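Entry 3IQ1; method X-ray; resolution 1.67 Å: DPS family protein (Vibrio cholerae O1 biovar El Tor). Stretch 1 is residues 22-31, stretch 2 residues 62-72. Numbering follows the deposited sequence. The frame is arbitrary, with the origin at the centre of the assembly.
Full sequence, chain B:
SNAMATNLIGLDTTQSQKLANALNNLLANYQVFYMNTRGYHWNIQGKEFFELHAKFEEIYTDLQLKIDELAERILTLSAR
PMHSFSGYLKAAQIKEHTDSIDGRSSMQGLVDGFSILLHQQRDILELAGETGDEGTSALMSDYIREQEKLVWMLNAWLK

Stretch 1 (22-31) ALNNLLANYQ
Stretch 2 (62-72) DLQLKIDELAE

Residues 22-31 and 62-72 are both helical throughout, each a segment of a longer helix, with phi/psi near -62/-42. They pack nearly antiparallel, their N-to-C directions 159° apart (signed crossing angle -159°) and their axes 9.9 Å apart at closest approach. The register is set by Leu27 and Ile67, whose CA atoms lie 6.4 Å apart. Successive i to i+4 bonds hold each backbone, for example Tyr30 N to Leu26 O at 2.9 Å and Leu70 N to Lys66 O at 2.8 Å.

Two reciprocal knobs shape the interface. Leu70 (chi1 t, chi2 p) points toward the first helix and fills a hollow lined by Leu23, Leu26, Leu27 and Tyr30. Leu70 CD1 meets Leu23 CD2 at 3.5 Å, while Leu70 CD2 lies 3.7 Å from Leu27 CA, close against the backbone, and 3.9 Å from Leu26 CD2. Leu23 is m,t; Leu26 and Leu27 are both t,p.

Tyr30 (chi1 -90°, chi2 89°) returns the fit, entering a hollow made by Leu63, Lys66, Ile67 and Leu70. The Tyr30 ring meets its neighbours obliquely: Tyr30 CE2 is 3.8 Å from Leu63 CD2, and Tyr30 CD1 is 3.7 Å from Leu70 CD2, so each knob also walls the other's socket. Tyr30 CB rests 3.7 Å from Ile67 CG1. Lys66 (m,t,t,p) starts toward the first helix but its end leads away, leaving its CD 3.6 Å from Tyr30 OH.

Ile67 (m,t) fills the space beside Tyr30, its CG2 3.8 Å from Leu27 CD1 and its CD1 3.4 Å from Gln31 OE1. No direct hydrogen bond joins the two stretches. Instead, one water donates to both Gln31 OE1 (3.1 Å) and Gln64 OE1 (2.5 Å), bridging side chains at the margin of an otherwise largely apolar contact that buries 512 Å² in total.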

# COMPACT_ATOMS: atom_id res chain seq x y z
N ALA B 22 24.59 -17.82 29.41
CA ALA B 22 23.26 -17.61 29.98
C ALA B 22 22.22 -17.35 28.88
O ALA B 22 21.08 -17.88 28.95
CB ALA B 22 23.25 -16.42 30.95
N LEU B 23 22.62 -16.57 27.87
CA LEU B 23 21.77 -16.34 26.73
C LEU B 23 21.45 -17.64 25.95
O LEU B 23 20.36 -17.80 25.41
CB LEU B 23 22.33 -15.27 25.81
CG LEU B 23 22.34 -13.81 26.37
CD1 LEU B 23 23.26 -12.96 25.52
CD2 LEU B 23 20.92 -13.21 26.41
N ASN B 24 22.42 -18.51 25.83
CA ASN B 24 22.21 -19.78 25.19
C ASN B 24 21.25 -20.63 25.97
O ASN B 24 20.40 -21.32 25.36
CB ASN B 24 23.54 -20.54 25.03
CG ASN B 24 24.11 -20.45 23.67
OD1 ASN B 24 25.36 -20.29 23.51
ND2 ASN B 24 23.24 -20.56 22.68
N ASN B 25 21.32 -20.60 27.30
CA ASN B 25 20.30 -21.37 28.09
C ASN B 25 18.92 -20.77 27.89
O ASN B 25 17.92 -21.46 27.79
CB ASN B 25 20.67 -21.44 29.57
CG ASN B 25 21.83 -22.35 29.81
OD1 ASN B 25 22.09 -23.32 29.05
ND2 ASN B 25 22.54 -22.10 30.93
N LEU B 26 18.86 -19.46 27.79
CA LEU B 26 17.60 -18.80 27.49
C LEU B 26 17.05 -19.24 26.13
O LEU B 26 15.86 -19.50 26.00
CB LEU B 26 17.74 -17.29 27.55
CG LEU B 26 16.49 -16.42 27.31
CD1 LEU B 26 15.44 -16.59 28.37
CD2 LEU B 26 16.92 -14.97 27.19
N LEU B 27 17.90 -19.25 25.12
CA LEU B 27 17.55 -19.66 23.76
C LEU B 27 16.99 -21.08 23.76
O LEU B 27 15.99 -21.33 23.10
CB LEU B 27 18.80 -19.54 22.87
CG LEU B 27 18.66 -20.05 21.44
CD1 LEU B 27 17.54 -19.33 20.71
CD2 LEU B 27 19.97 -19.91 20.72
N ALA B 28 17.61 -21.98 24.51
CA ALA B 28 17.08 -23.34 24.68
C ALA B 28 15.65 -23.38 25.19
O ALA B 28 14.81 -24.12 24.67
CB ALA B 28 17.98 -24.15 25.59
N ASN B 29 15.39 -22.56 26.22
CA ASN B 29 14.05 -22.45 26.73
C ASN B 29 13.10 -21.90 25.68
O ASN B 29 11.99 -22.40 25.55
CB ASN B 29 14.04 -21.60 27.99
CG ASN B 29 14.56 -22.38 29.22
OD1 ASN B 29 15.41 -21.85 29.99
ND2 ASN B 29 14.09 -23.55 29.43
N TYR B 30 13.50 -20.84 24.98
CA TYR B 30 12.66 -20.33 23.91
C TYR B 30 12.28 -21.36 22.89
O TYR B 30 11.14 -21.37 22.39
CB TYR B 30 13.28 -19.13 23.20
CG TYR B 30 12.97 -17.78 23.75
CD1 TYR B 30 13.74 -17.19 24.73
CD2 TYR B 30 11.90 -17.07 23.28
CE1 TYR B 30 13.46 -15.95 25.23
CE2 TYR B 30 11.62 -15.78 23.78
CZ TYR B 30 12.38 -15.25 24.75
OH TYR B 30 12.05 -13.99 25.24
N GLN B 31 13.23 -22.19 22.52
CA GLN B 31 13.06 -23.11 21.40
C GLN B 31 12.05 -24.20 21.81
O GLN B 31 11.11 -24.48 21.05
CB GLN B 31 14.42 -23.66 20.97
CG GLN B 31 15.26 -22.66 20.18
CD GLN B 31 14.87 -22.54 18.71
OE1 GLN B 31 13.67 -22.57 18.38
NE2 GLN B 31 15.86 -22.31 17.83
N ASP B 62 5.77 -14.16 17.45
CA ASP B 62 6.52 -13.19 18.28
C ASP B 62 7.72 -13.93 18.95
O ASP B 62 8.83 -13.41 18.99
CB ASP B 62 5.58 -12.54 19.31
CG ASP B 62 4.64 -11.47 18.69
OD1 ASP B 62 4.98 -10.94 17.58
OD2 ASP B 62 3.58 -11.13 19.29
N LEU B 63 7.54 -15.18 19.40
CA LEU B 63 8.67 -15.94 19.95
C LEU B 63 9.77 -16.17 18.94
O LEU B 63 10.96 -16.11 19.27
CB LEU B 63 8.20 -17.30 20.51
CG LEU B 63 7.29 -17.39 21.76
CD1 LEU B 63 6.84 -18.83 22.06
CD2 LEU B 63 8.04 -16.78 22.99
N GLN B 64 9.36 -16.40 17.68
CA GLN B 64 10.31 -16.69 16.61
C GLN B 64 11.16 -15.45 16.36
O GLN B 64 12.38 -15.59 16.20
CB GLN B 64 9.60 -17.10 15.33
CG GLN B 64 10.62 -17.42 14.25
CD GLN B 64 10.90 -18.89 14.17
OE1 GLN B 64 11.04 -19.59 15.18
NE2 GLN B 64 10.92 -19.40 12.94
N LEU B 65 10.54 -14.28 16.39
CA LEU B 65 11.29 -13.02 16.25
C LEU B 65 12.37 -12.93 17.35
O LEU B 65 13.52 -12.56 17.08
CB LEU B 65 10.37 -11.76 16.33
CG LEU B 65 9.39 -11.58 15.15
CD1 LEU B 65 8.41 -10.42 15.33
CD2 LEU B 65 10.16 -11.37 13.89
N LYS B 66 11.99 -13.29 18.56
CA LYS B 66 12.90 -13.20 19.72
C LYS B 66 14.01 -14.20 19.64
O LYS B 66 15.14 -13.89 19.97
CB LYS B 66 12.13 -13.31 21.02
CG LYS B 66 11.28 -12.04 21.29
CD LYS B 66 10.59 -11.99 22.64
CE LYS B 66 9.90 -10.67 22.96
NZ LYS B 66 8.64 -10.45 22.14
N ILE B 67 13.71 -15.41 19.16
CA ILE B 67 14.70 -16.44 18.96
C ILE B 67 15.78 -15.96 17.98
O ILE B 67 16.98 -16.12 18.24
CB ILE B 67 14.06 -17.73 18.45
CG1 ILE B 67 13.36 -18.45 19.61
CG2 ILE B 67 15.12 -18.62 17.89
CD1 ILE B 67 12.35 -19.53 19.13
N ASP B 68 15.32 -15.32 16.91
CA ASP B 68 16.23 -14.79 15.87
C ASP B 68 17.20 -13.75 16.50
O ASP B 68 18.42 -13.83 16.35
CB ASP B 68 15.43 -14.08 14.76
CG ASP B 68 14.42 -15.00 14.02
OD1 ASP B 68 14.49 -16.23 14.21
OD2 ASP B 68 13.57 -14.48 13.21
N GLU B 69 16.62 -12.83 17.25
CA GLU B 69 17.37 -11.71 17.86
C GLU B 69 18.32 -12.22 18.95
O GLU B 69 19.38 -11.69 19.14
CB GLU B 69 16.45 -10.55 18.33
CG GLU B 69 17.16 -9.15 18.53
CD GLU B 69 16.21 -7.93 18.69
OE1 GLU B 69 16.70 -6.79 18.84
OE2 GLU B 69 14.98 -8.08 18.67
N LEU B 70 17.89 -13.24 19.66
CA LEU B 70 18.72 -13.82 20.69
C LEU B 70 19.94 -14.57 20.15
O LEU B 70 21.06 -14.36 20.60
CB LEU B 70 17.83 -14.72 21.54
CG LEU B 70 18.29 -15.38 22.76
CD1 LEU B 70 18.97 -14.36 23.71
CD2 LEU B 70 17.02 -16.02 23.44
N ALA B 71 19.75 -15.41 19.12
CA ALA B 71 20.87 -16.06 18.48
C ALA B 71 21.86 -15.02 17.91
O ALA B 71 23.07 -15.20 18.08
CB ALA B 71 20.41 -17.00 17.34
N GLU B 72 21.34 -13.95 17.33
CA GLU B 72 22.18 -12.86 16.77
C GLU B 72 22.96 -12.15 17.89
O GLU B 72 24.11 -11.77 17.70
CB GLU B 72 21.36 -11.85 16.03
CG GLU B 72 20.78 -12.31 14.79
CD GLU B 72 20.15 -11.16 14.05
OE1 GLU B 72 19.64 -10.17 14.69
OE2 GLU B 72 20.17 -11.29 12.82
O HOH W 1 12.89 -21.20 15.76